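Local coordinates for thymidylate synthase (Enterobacteria phage T4, PDB 1TIS), which catalyses the reductive methylation of dUMP to dTMP, with 5,10-methylenetetrahydrofolate as the one-carbon donor, and works as a homodimer, at the interface of chains A and B. Coordinates in Å, arbitrary orientation; residue numbers count along the deposited sequence, not the author numbering. Chains: chain A/B, Thymidylate synthase.

The interface of chains A and B. Residues chain A 30, 174, 176, 213-215; chain B 159, 161, 171-172, 212.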
loop_
_atom_site.group_PDB
_atom_site.type_symbol
_atom_site.label_atom_id
_atom_site.label_comp_id
_atom_site.label_asym_id
_atom_site.label_seq_id
_atom_site.Cartn_x
_atom_site.Cartn_y
_atom_site.Cartn_z
ATOM N N PHE A 30 4.952 8.459 10.775
ATOM C CA PHE A 30 4.369 8.023 9.489
ATOM C C PHE A 30 5.352 7.216 8.645
ATOM O O PHE A 30 6.387 7.737 8.216
ATOM C CB PHE A 30 3.906 9.267 8.679
ATOM C CG PHE A 30 3.423 9.040 7.250
ATOM C CD1 PHE A 30 2.225 8.380 7.011
ATOM C CD2 PHE A 30 4.196 9.516 6.189
ATOM C CE1 PHE A 30 1.813 8.197 5.711
ATOM C CE2 PHE A 30 3.773 9.329 4.890
ATOM C CZ PHE A 30 2.580 8.669 4.660
ATOM N N TYR A 174 -1.104 -2.967 3.848
ATOM C CA TYR A 174 -0.819 -1.556 4.089
ATOM C C TYR A 174 -1.948 -1.089 5.014
ATOM O O TYR A 174 -3.114 -1.449 4.810
ATOM C CB TYR A 174 -0.815 -0.811 2.780
ATOM C CG TYR A 174 -0.438 0.634 2.926
ATOM C CD1 TYR A 174 -1.346 1.542 3.456
ATOM C CD2 TYR A 174 0.812 1.014 2.506
ATOM C CE1 TYR A 174 -0.995 2.867 3.573
ATOM C CE2 TYR A 174 1.163 2.340 2.609
ATOM C CZ TYR A 174 0.256 3.235 3.137
ATOM O OH TYR A 174 0.609 4.542 3.203
ATOM N N ARG A 176 -3.640 2.272 6.942
ATOM C CA ARG A 176 -3.721 3.712 6.947
ATOM C C ARG A 176 -3.350 4.344 8.277
ATOM O O ARG A 176 -2.545 5.287 8.301
ATOM C CB ARG A 176 -5.127 4.124 6.595
ATOM C CG ARG A 176 -5.215 5.562 6.181
ATOM C CD ARG A 176 -6.654 5.921 6.049
ATOM N NE ARG A 176 -7.430 5.811 7.265
ATOM C CZ ARG A 176 -8.515 5.053 7.246
ATOM N NH1 ARG A 176 -8.880 4.399 6.137
ATOM N NH2 ARG A 176 -9.254 4.946 8.335
ATOM N N GLY A 213 3.181 0.641 7.111
ATOM C CA GLY A 213 2.397 1.517 7.952
ATOM C C GLY A 213 2.320 2.923 7.405
ATOM O O GLY A 213 3.223 3.435 6.724
ATOM N N GLY A 214 1.159 3.457 7.711
ATOM C CA GLY A 214 0.915 4.834 7.430
ATOM C C GLY A 214 1.059 5.587 8.739
ATOM O O GLY A 214 2.160 5.720 9.298
ATOM N N ASN A 215 -0.017 6.102 9.297
ATOM C CA ASN A 215 0.147 6.777 10.562
ATOM C C ASN A 215 0.072 5.847 11.760
ATOM O O ASN A 215 -0.995 5.611 12.359
ATOM C CB ASN A 215 -0.897 7.819 10.669
ATOM C CG ASN A 215 -0.536 8.856 11.692
ATOM O OD1 ASN A 215 -0.266 10.004 11.357
ATOM N ND2 ASN A 215 -0.532 8.521 12.970
ATOM N N PHE B 159 -0.999 3.148 -5.176
ATOM C CA PHE B 159 -1.569 3.634 -3.952
ATOM C C PHE B 159 -0.726 4.763 -3.445
ATOM O O PHE B 159 0.431 4.816 -3.883
ATOM C CB PHE B 159 -1.513 2.483 -3.065
ATOM C CG PHE B 159 -2.716 2.316 -2.228
ATOM C CD1 PHE B 159 -3.945 2.165 -2.847
ATOM C CD2 PHE B 159 -2.548 2.280 -0.870
ATOM C CE1 PHE B 159 -5.065 1.966 -2.079
ATOM C CE2 PHE B 159 -3.670 2.081 -0.103
ATOM C CZ PHE B 159 -4.913 1.926 -0.705
ATOM N N GLN B 161 -0.520 7.646 0.299
ATOM C CA GLN B 161 -1.054 8.234 1.513
ATOM C C GLN B 161 -0.300 9.546 1.651
ATOM O O GLN B 161 0.897 9.596 1.350
ATOM C CB GLN B 161 -0.722 7.320 2.686
ATOM C CG GLN B 161 -1.750 6.706 3.616
ATOM C CD GLN B 161 -2.290 7.668 4.653
ATOM O OE1 GLN B 161 -2.402 8.875 4.433
ATOM N NE2 GLN B 161 -2.639 7.215 5.842
ATOM N N LEU B 171 4.511 12.109 1.323
ATOM C CA LEU B 171 3.756 11.228 0.461
ATOM C C LEU B 171 4.366 9.854 0.552
ATOM O O LEU B 171 5.581 9.734 0.694
ATOM C CB LEU B 171 3.804 11.652 -1.017
ATOM C CG LEU B 171 2.929 10.831 -2.010
ATOM C CD1 LEU B 171 2.552 11.746 -3.140
ATOM C CD2 LEU B 171 3.638 9.609 -2.565
ATOM N N GLN B 172 3.598 8.782 0.411
ATOM C CA GLN B 172 4.143 7.424 0.391
ATOM C C GLN B 172 3.449 6.547 -0.658
ATOM O O GLN B 172 2.248 6.337 -0.606
ATOM C CB GLN B 172 3.994 6.801 1.793
ATOM C CG GLN B 172 4.246 5.324 1.744
ATOM C CD GLN B 172 4.212 4.711 3.096
ATOM O OE1 GLN B 172 5.186 4.064 3.435
ATOM N NE2 GLN B 172 3.214 4.875 3.941
ATOM N N SER B 212 6.979 2.195 -0.506
ATOM C CA SER B 212 6.808 0.839 -0.038
ATOM C C SER B 212 6.917 -0.078 -1.235
ATOM O O SER B 212 6.330 0.170 -2.298
ATOM C CB SER B 212 5.474 0.734 0.628
ATOM O OG SER B 212 5.333 1.692 1.674
#
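A:Tyr174 reaches across the dimer interface with its phenol end lodged between the side chains of B:Gln161 and B:Gln172. With CG anti to the backbone N, the ring points out towards chain B and runs past B:Gln172 in the opposite direction, the ring and amide planes 69° apart. The carboxamide nitrogen NE2 of B:Gln172 donates to the phenol oxygen OH of A:Tyr174 at 2.7 Å, a bent bond with the oxygen well out of the amide plane. The same NE2 gives a much straighter bond to the carbonyl O of A:Gly213 (3.1 Å, 174° at the hydrogen); this O lies in the amide plane, while the donor stands above the carbonyl plane. That bond would set the turn of the amide, with A:Tyr174 a second, less regular grip. B:Gln161 passes the phenol end with CB and CG, its CG 3.9 Å from CE1 of A:Tyr174. A bend at chi2 (-78°) carries its amide towards A:Arg176, where NE2 makes a weak hydrogen bond to the backbone O at 3.1 Å. A:Phe30 packs its ring tip against both glutamines, CZ lying 3.7 Å from CB of B:Gln172. A:Arg176, in the loop after strand 168-175, is predicted to bind the partner subunit's dUMP. The contact centre is about 9 Å from the nucleophile A:Cys156. In the two-fold dimer, strands 26-30, 168-175 and the end of 205-213 of chain A meet strands 157-164 and 168-175 of chain B, part of the sheet-against-sheet interface typical of thymidylate synthases.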